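Local coordinates for response regulator receiver protein (Dyadobacter fermentans, PDB 4XLT) that probably acts in two-component signalling through a CheY-like receiver domain that is predicted to be phosphorylated, at residues S12-D15 with L16-E20; L122-L125 with L126-W129. All blocks are in the same frame, centred on the assembly; numbering follows the deposited sequence.

Overall arrangement
Both contacts are local, each lying within one helix of the CheY-like receiver domain, and they serve as worked examples of how neighbouring turns engage one another, at the start of one helix and at the end of another. Contact 1 spans the N-cap and first turns of helix 13-25; contact 2 covers the later part of helix 119-129, to its last residue. Their centres are 22 Å apart and their nearest atoms about 7 Å, without touching. Each sets leucines against the sheet and exposed residues on the outer side, but contact 2 is the more buried. Chemistry separates them: capping and a doubly bonded carbonyl in contact 1, a surface salt bridge and weak closing backbone bonds in contact 2.

Contact 1 of 2, residues S12-D15 with L16-E20; sequences SVFD and LFTQE
The N-terminal cap of helix 13-25, the helix that links strands 4-9 and 31-35 in a beta-alpha-beta unit of the receiver fold, shows how a helix is started. S12 holds the N-cap position: its OG accepts from D15 N at 3.2 Å in a nearly straight bond, while S12 O takes L16 N at 2.8 Å. The next carbonyl, V13 O, receives F17 N with an N-H...O angle of 175°, and the same oxygen lies in the plane of the F17 ring at its edge, 3.1 Å from F17 CD2. V13 and F17 run side by side in one direction, V13 CG1 meeting F17 CE2 at 3.5 Å.

F14 O carries two donors from a single residue. T18 N reaches it at 3.0 Å, and T18 OG1 comes at 2.7 Å from the opposite face of the carbonyl plane, about 40° out of it. With chi1 at -62°, T18 OG1 sits beside its own backbone N, turned back toward the preceding turn, where it also stands over one face of the F14 ring, displaced toward the rim. Further along, Q19 N closes on D15 O.

The acidic end of D15 is turned to K115, with which OD2 forms a salt bridge, and S12 N is bound by OD1 of D10. L16 covers I8 of strand 4-9 and T34 of strand 31-35. Since T18 gives its hydroxyl proton to F14 O, that hydrogen bond probably restrains rotation about the threonine chi1, and the serine cap satisfies an amide of the first turn that has no earlier helical carbonyl to bind.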
ATOM      1  N   SER A  12      16.638 -22.493  10.549  1.00 42.29           N
ATOM      2  CA  SER A  12      16.932 -23.348  11.693  1.00 34.58           C
ATOM      3  C   SER A  12      15.712 -24.177  12.070  1.00 31.31           C
ATOM      4  O   SER A  12      14.704 -23.642  12.533  1.00 29.16           O
ATOM      5  CB  SER A  12      17.391 -22.517  12.890  1.00 28.98           C
ATOM      6  OG  SER A  12      17.447 -23.316  14.058  1.00 30.69           O
ATOM      7  N   VAL A  13      15.814 -25.486  11.870  1.00 32.50           N
ATOM      8  CA  VAL A  13      14.703 -26.391  12.124  1.00 33.80           C
ATOM      9  C   VAL A  13      14.356 -26.424  13.608  1.00 34.39           C
ATOM     10  O   VAL A  13      13.183 -26.469  13.978  1.00 34.51           O
ATOM     11  CB  VAL A  13      15.024 -27.812  11.626  1.00 36.57           C
ATOM     12  CG1 VAL A  13      13.827 -28.726  11.816  1.00 43.75           C
ATOM     13  CG2 VAL A  13      15.430 -27.772  10.161  1.00 43.78           C
ATOM     14  N   PHE A  14      15.379 -26.392  14.456  1.00 35.06           N
ATOM     15  CA  PHE A  14      15.171 -26.322  15.899  1.00 35.82           C
ATOM     16  C   PHE A  14      14.402 -25.058  16.287  1.00 33.80           C
ATOM     17  O   PHE A  14      13.392 -25.133  16.986  1.00 34.49           O
ATOM     18  CB  PHE A  14      16.508 -26.375  16.640  1.00 36.85           C
ATOM     19  CG  PHE A  14      16.391 -26.141  18.119  1.00 37.67           C
ATOM     20  CD1 PHE A  14      15.839 -27.107  18.947  1.00 48.40           C
ATOM     21  CD2 PHE A  14      16.836 -24.956  18.683  1.00 36.40           C
ATOM     22  CE1 PHE A  14      15.728 -26.892  20.311  1.00 43.43           C
ATOM     23  CE2 PHE A  14      16.730 -24.735  20.046  1.00 38.21           C
ATOM     24  CZ  PHE A  14      16.176 -25.705  20.861  1.00 40.76           C
ATOM     25  N   ASP A  15      14.877 -23.904  15.825  1.00 31.65           N
ATOM     26  CA  ASP A  15      14.213 -22.637  16.131  1.00 39.74           C
ATOM     27  C   ASP A  15      12.797 -22.601  15.565  1.00 39.04           C
ATOM     28  O   ASP A  15      11.887 -22.073  16.200  1.00 31.29           O
ATOM     29  CB  ASP A  15      15.017 -21.449  15.592  1.00 28.03           C
ATOM     30  CG  ASP A  15      16.334 -21.254  16.320  1.00 46.20           C
ATOM     31  OD1 ASP A  15      16.488 -21.798  17.434  1.00 40.40           O
ATOM     32  OD2 ASP A  15      17.214 -20.549  15.781  1.00 47.20           O
ATOM     33  N   LEU A  16      12.619 -23.170  14.376  1.00 29.10           N
ATOM     34  CA  LEU A  16      11.321 -23.179  13.709  1.00 28.65           C
ATOM     35  C   LEU A  16      10.249 -23.872  14.549  1.00 30.60           C
ATOM     36  O   LEU A  16       9.211 -23.283  14.850  1.00 30.24           O
ATOM     37  CB  LEU A  16      11.435 -23.863  12.344  1.00 28.89           C
ATOM     38  CG  LEU A  16      10.256 -23.692  11.389  1.00 34.50           C
ATOM     39  CD1 LEU A  16      10.046 -22.223  11.057  1.00 28.54           C
ATOM     40  CD2 LEU A  16      10.480 -24.493  10.121  1.00 29.04           C
ATOM     41  N   PHE A  17      10.509 -25.119  14.928  1.00 32.98           N
ATOM     42  CA  PHE A  17       9.549 -25.901  15.700  1.00 35.41           C
ATOM     43  C   PHE A  17       9.390 -25.382  17.125  1.00 36.04           C
ATOM     44  O   PHE A  17       8.292 -25.408  17.679  1.00 37.36           O
ATOM     45  CB  PHE A  17       9.960 -27.374  15.723  1.00 38.11           C
ATOM     46  CG  PHE A  17       9.664 -28.100  14.444  1.00 64.64           C
ATOM     47  CD1 PHE A  17       8.431 -28.700  14.246  1.00 68.60           C
ATOM     48  CD2 PHE A  17      10.611 -28.175  13.436  1.00 55.24           C
ATOM     49  CE1 PHE A  17       8.149 -29.367  13.068  1.00 71.07           C
ATOM     50  CE2 PHE A  17      10.335 -28.841  12.255  1.00 60.23           C
ATOM     51  CZ  PHE A  17       9.104 -29.437  12.072  1.00 65.98           C
ATOM     52  N   THR A  18      10.487 -24.909  17.712  1.00 35.44           N
ATOM     53  CA  THR A  18      10.449 -24.350  19.060  1.00 36.23           C
ATOM     54  C   THR A  18       9.543 -23.126  19.119  1.00 34.85           C
ATOM     55  O   THR A  18       8.704 -23.007  20.012  1.00 36.48           O
ATOM     56  CB  THR A  18      11.854 -23.958  19.552  1.00 44.39           C
ATOM     57  OG1 THR A  18      12.682 -25.127  19.617  1.00 53.87           O
ATOM     58  CG2 THR A  18      11.779 -23.321  20.931  1.00 36.83           C
ATOM     59  N   GLN A  19       9.723 -22.223  18.161  0.50 32.17           N
ATOM     60  CA  GLN A  19       8.914 -21.013  18.080  0.50 30.82           C
ATOM     61  C   GLN A  19       7.446 -21.358  17.876  0.50 31.87           C
ATOM     62  O   GLN A  19       6.563 -20.759  18.494  0.50 32.62           O
ATOM     63  CB  GLN A  19       9.402 -20.113  16.945  0.50 28.02           C
ATOM     64  CG  GLN A  19       8.796 -18.724  16.962  0.50 28.66           C
ATOM     65  CD  GLN A  19       9.203 -17.937  18.192  0.50 35.59           C
ATOM     66  OE1 GLN A  19       8.427 -17.796  19.138  0.50 29.10           O
ATOM     67  NE2 GLN A  19      10.427 -17.423  18.186  0.50 34.84           N
ATOM     68  N   GLU A  20       7.197 -22.334  17.007  1.00 32.24           N
ATOM     69  CA  GLU A  20       5.841 -22.801  16.734  1.00 33.62           C
ATOM     70  C   GLU A  20       5.184 -23.294  18.015  1.00 36.76           C
ATOM     71  O   GLU A  20       4.021 -22.998  18.285  1.00 38.37           O
ATOM     72  CB  GLU A  20       5.854 -23.920  15.690  1.00 34.14           C
ATOM     73  CG  GLU A  20       4.496 -24.566  15.453  1.00 43.63           C
ATOM     74  CD  GLU A  20       4.560 -25.732  14.481  1.00 48.52           C
ATOM     75  OE1 GLU A  20       5.665 -26.270  14.263  1.00 49.58           O
ATOM     76  OE2 GLU A  20       3.502 -26.111  13.935  1.00 59.01           O
TER

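Contact 2 of 2, residues L122-L125 with L126-W129; sequences LREL and LKRW
K127 NZ donates to E124 OE1 at 2.8 Å, a salt bridge between residues three apart, and approaches from 55° out of the carboxylate plane. Both side chains bend to meet: E124 turns at chi2 (65°), while K127 stays extended until chi4 (69°) swings its ammonium group round to the acid. R123 CG lies 3.9 Å from K127 NZ, the charged end of the arginine lying farther off.

L126 N binds L122 O at 2.8 Å, and on the buried side L122 CD2 packs on L126 CD1 at 3.6 Å as the two side chains cross. This helix, 119-129, is the last of the receiver fold and lies against its parallel sheet: L122 reaches F6 and L58, L126 reaches M4, F6 and V56, and L125 rests on Q111 and L113. An alanine in place of L126 would remove everything beyond CB, and would probably open a gap between L122 and strands 4-9 and 54-60.

Toward the end of the helix L125 O receives weak bonds from R128 N and W129 N, and W129 CD1 brings the indole edge to 3.1 Å from L125 O. L125 CD1 touches that edge in the ring plane, 3.8 Å from W129 NE1, and also lies over one face of the R128 guanidinium, whose NH2 makes a weak hydrogen bond to the O of Q48 of the second subunit.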
ATOM      1  N   LEU A 122       5.248  -9.273  22.015  1.00 44.81           N
ATOM      2  CA  LEU A 122       4.646  -9.380  20.694  1.00 40.05           C
ATOM      3  C   LEU A 122       3.136  -9.182  20.760  1.00 33.66           C
ATOM      4  O   LEU A 122       2.552  -8.537  19.889  1.00 30.98           O
ATOM      5  CB  LEU A 122       4.978 -10.732  20.058  1.00 40.74           C
ATOM      6  CG  LEU A 122       4.675 -10.857  18.563  1.00 47.86           C
ATOM      7  CD1 LEU A 122       5.826 -11.521  17.835  1.00 53.95           C
ATOM      8  CD2 LEU A 122       3.400 -11.637  18.334  1.00 54.85           C
ATOM      9  N   ARG A 123       2.511  -9.740  21.793  1.00 33.40           N
ATOM     10  CA  ARG A 123       1.070  -9.607  21.991  1.00 34.02           C
ATOM     11  C   ARG A 123       0.654  -8.141  22.112  1.00 38.14           C
ATOM     12  O   ARG A 123      -0.379  -7.730  21.578  1.00 36.04           O
ATOM     13  CB  ARG A 123       0.631 -10.391  23.231  1.00 36.71           C
ATOM     14  CG  ARG A 123      -0.761 -10.044  23.745  1.00 40.58           C
ATOM     15  CD  ARG A 123      -1.552 -11.297  24.093  1.00 44.61           C
ATOM     16  NE  ARG A 123      -0.755 -12.261  24.847  1.00 47.86           N
ATOM     17  CZ  ARG A 123      -1.101 -13.531  25.033  1.00 51.21           C
ATOM     18  NH1 ARG A 123      -2.232 -13.994  24.519  1.00 53.21           N
ATOM     19  NH2 ARG A 123      -0.315 -14.341  25.730  1.00 54.46           N
ATOM     20  N   GLU A 124       1.464  -7.354  22.809  1.00 36.74           N
ATOM     21  CA  GLU A 124       1.193  -5.930  22.939  1.00 49.37           C
ATOM     22  C   GLU A 124       1.402  -5.242  21.596  1.00 45.94           C
ATOM     23  O   GLU A 124       0.637  -4.361  21.204  1.00 45.75           O
ATOM     24  CB  GLU A 124       2.087  -5.302  24.010  1.00 58.64           C
ATOM     25  CG  GLU A 124       1.591  -3.955  24.519  1.00 72.90           C
ATOM     26  CD  GLU A 124       0.259  -4.052  25.246  1.00 79.06           C
ATOM     27  OE1 GLU A 124      -0.076  -5.151  25.741  1.00 76.94           O
ATOM     28  OE2 GLU A 124      -0.456  -3.030  25.321  1.00 81.35           O
ATOM     29  N   LEU A 125       2.442  -5.671  20.890  1.00 43.30           N
ATOM     30  CA  LEU A 125       2.782  -5.108  19.592  1.00 34.42           C
ATOM     31  C   LEU A 125       1.705  -5.412  18.549  1.00 37.03           C
ATOM     32  O   LEU A 125       1.518  -4.652  17.599  1.00 33.26           O
ATOM     33  CB  LEU A 125       4.140  -5.642  19.132  1.00 31.96           C
ATOM     34  CG  LEU A 125       4.890  -4.846  18.066  1.00 40.81           C
ATOM     35  CD1 LEU A 125       4.935  -3.370  18.430  1.00 43.95           C
ATOM     36  CD2 LEU A 125       6.298  -5.396  17.903  1.00 39.31           C
ATOM     37  N   LEU A 126       0.991  -6.519  18.732  1.00 35.22           N
ATOM     38  CA  LEU A 126      -0.090  -6.878  17.818  1.00 35.56           C
ATOM     39  C   LEU A 126      -1.298  -5.960  17.986  1.00 37.99           C
ATOM     40  O   LEU A 126      -2.076  -5.776  17.048  1.00 34.55           O
ATOM     41  CB  LEU A 126      -0.512  -8.333  18.023  1.00 40.98           C
ATOM     42  CG  LEU A 126       0.516  -9.400  17.650  1.00 39.40           C
ATOM     43  CD1 LEU A 126      -0.072 -10.789  17.834  1.00 43.42           C
ATOM     44  CD2 LEU A 126       1.015  -9.200  16.230  1.00 40.07           C
ATOM     45  N   LYS A 127      -1.456  -5.395  19.181  1.00 41.91           N
ATOM     46  CA  LYS A 127      -2.530  -4.439  19.436  1.00 36.01           C
ATOM     47  C   LYS A 127      -2.349  -3.200  18.568  1.00 35.09           C
ATOM     48  O   LYS A 127      -3.322  -2.605  18.104  1.00 31.57           O
ATOM     49  CB  LYS A 127      -2.574  -4.038  20.913  1.00 39.56           C
ATOM     50  CG  LYS A 127      -2.937  -5.156  21.882  1.00 46.74           C
ATOM     51  CD  LYS A 127      -3.190  -4.596  23.281  1.00 53.65           C
ATOM     52  CE  LYS A 127      -3.468  -5.694  24.300  1.00 60.53           C
ATOM     53  NZ  LYS A 127      -2.261  -6.515  24.594  1.00 62.16           N
ATOM     54  N   ARG A 128      -1.093  -2.820  18.355  1.00 37.29           N
ATOM     55  CA  ARG A 128      -0.765  -1.645  17.557  1.00 37.97           C
ATOM     56  C   ARG A 128      -1.030  -1.857  16.068  1.00 31.28           C
ATOM     57  O   ARG A 128      -1.527  -0.960  15.385  1.00 27.28           O
ATOM     58  CB  ARG A 128       0.703  -1.254  17.765  1.00 46.09           C
ATOM     59  CG  ARG A 128       0.973  -0.457  19.034  1.00 58.90           C
ATOM     60  CD  ARG A 128       2.458  -0.141  19.192  1.00 59.83           C
ATOM     61  NE  ARG A 128       3.040   0.434  17.979  1.00 63.94           N
ATOM     62  CZ  ARG A 128       4.317   0.791  17.858  1.00 65.51           C
ATOM     63  NH1 ARG A 128       5.149   0.636  18.880  1.00 75.05           N
ATOM     64  NH2 ARG A 128       4.767   1.303  16.717  1.00 46.18           N
ATOM     65  N   TRP A 129      -0.706  -3.045  15.569  1.00 19.82           N
ATOM     66  CA  TRP A 129      -0.681  -3.264  14.127  1.00 26.05           C
ATOM     67  C   TRP A 129      -1.880  -4.046  13.603  1.00 30.29           C
ATOM     68  O   TRP A 129      -2.174  -4.012  12.408  1.00 35.38           O
ATOM     69  CB  TRP A 129       0.623  -3.958  13.745  1.00 21.76           C
ATOM     70  CG  TRP A 129       1.794  -3.100  14.063  1.00 19.94           C
ATOM     71  CD1 TRP A 129       2.648  -3.233  15.114  1.00 16.66           C
ATOM     72  CD2 TRP A 129       2.213  -1.934  13.346  1.00 17.95           C
ATOM     73  NE1 TRP A 129       3.589  -2.235  15.087  1.00 16.77           N
ATOM     74  CE2 TRP A 129       3.343  -1.422  14.010  1.00 22.03           C
ATOM     75  CE3 TRP A 129       1.749  -1.281  12.199  1.00 18.11           C
ATOM     76  CZ2 TRP A 129       4.020  -0.285  13.567  1.00 28.96           C
ATOM     77  CZ3 TRP A 129       2.421  -0.151  11.758  1.00 17.26           C
ATOM     78  CH2 TRP A 129       3.543   0.335  12.441  1.00 26.74           C
TER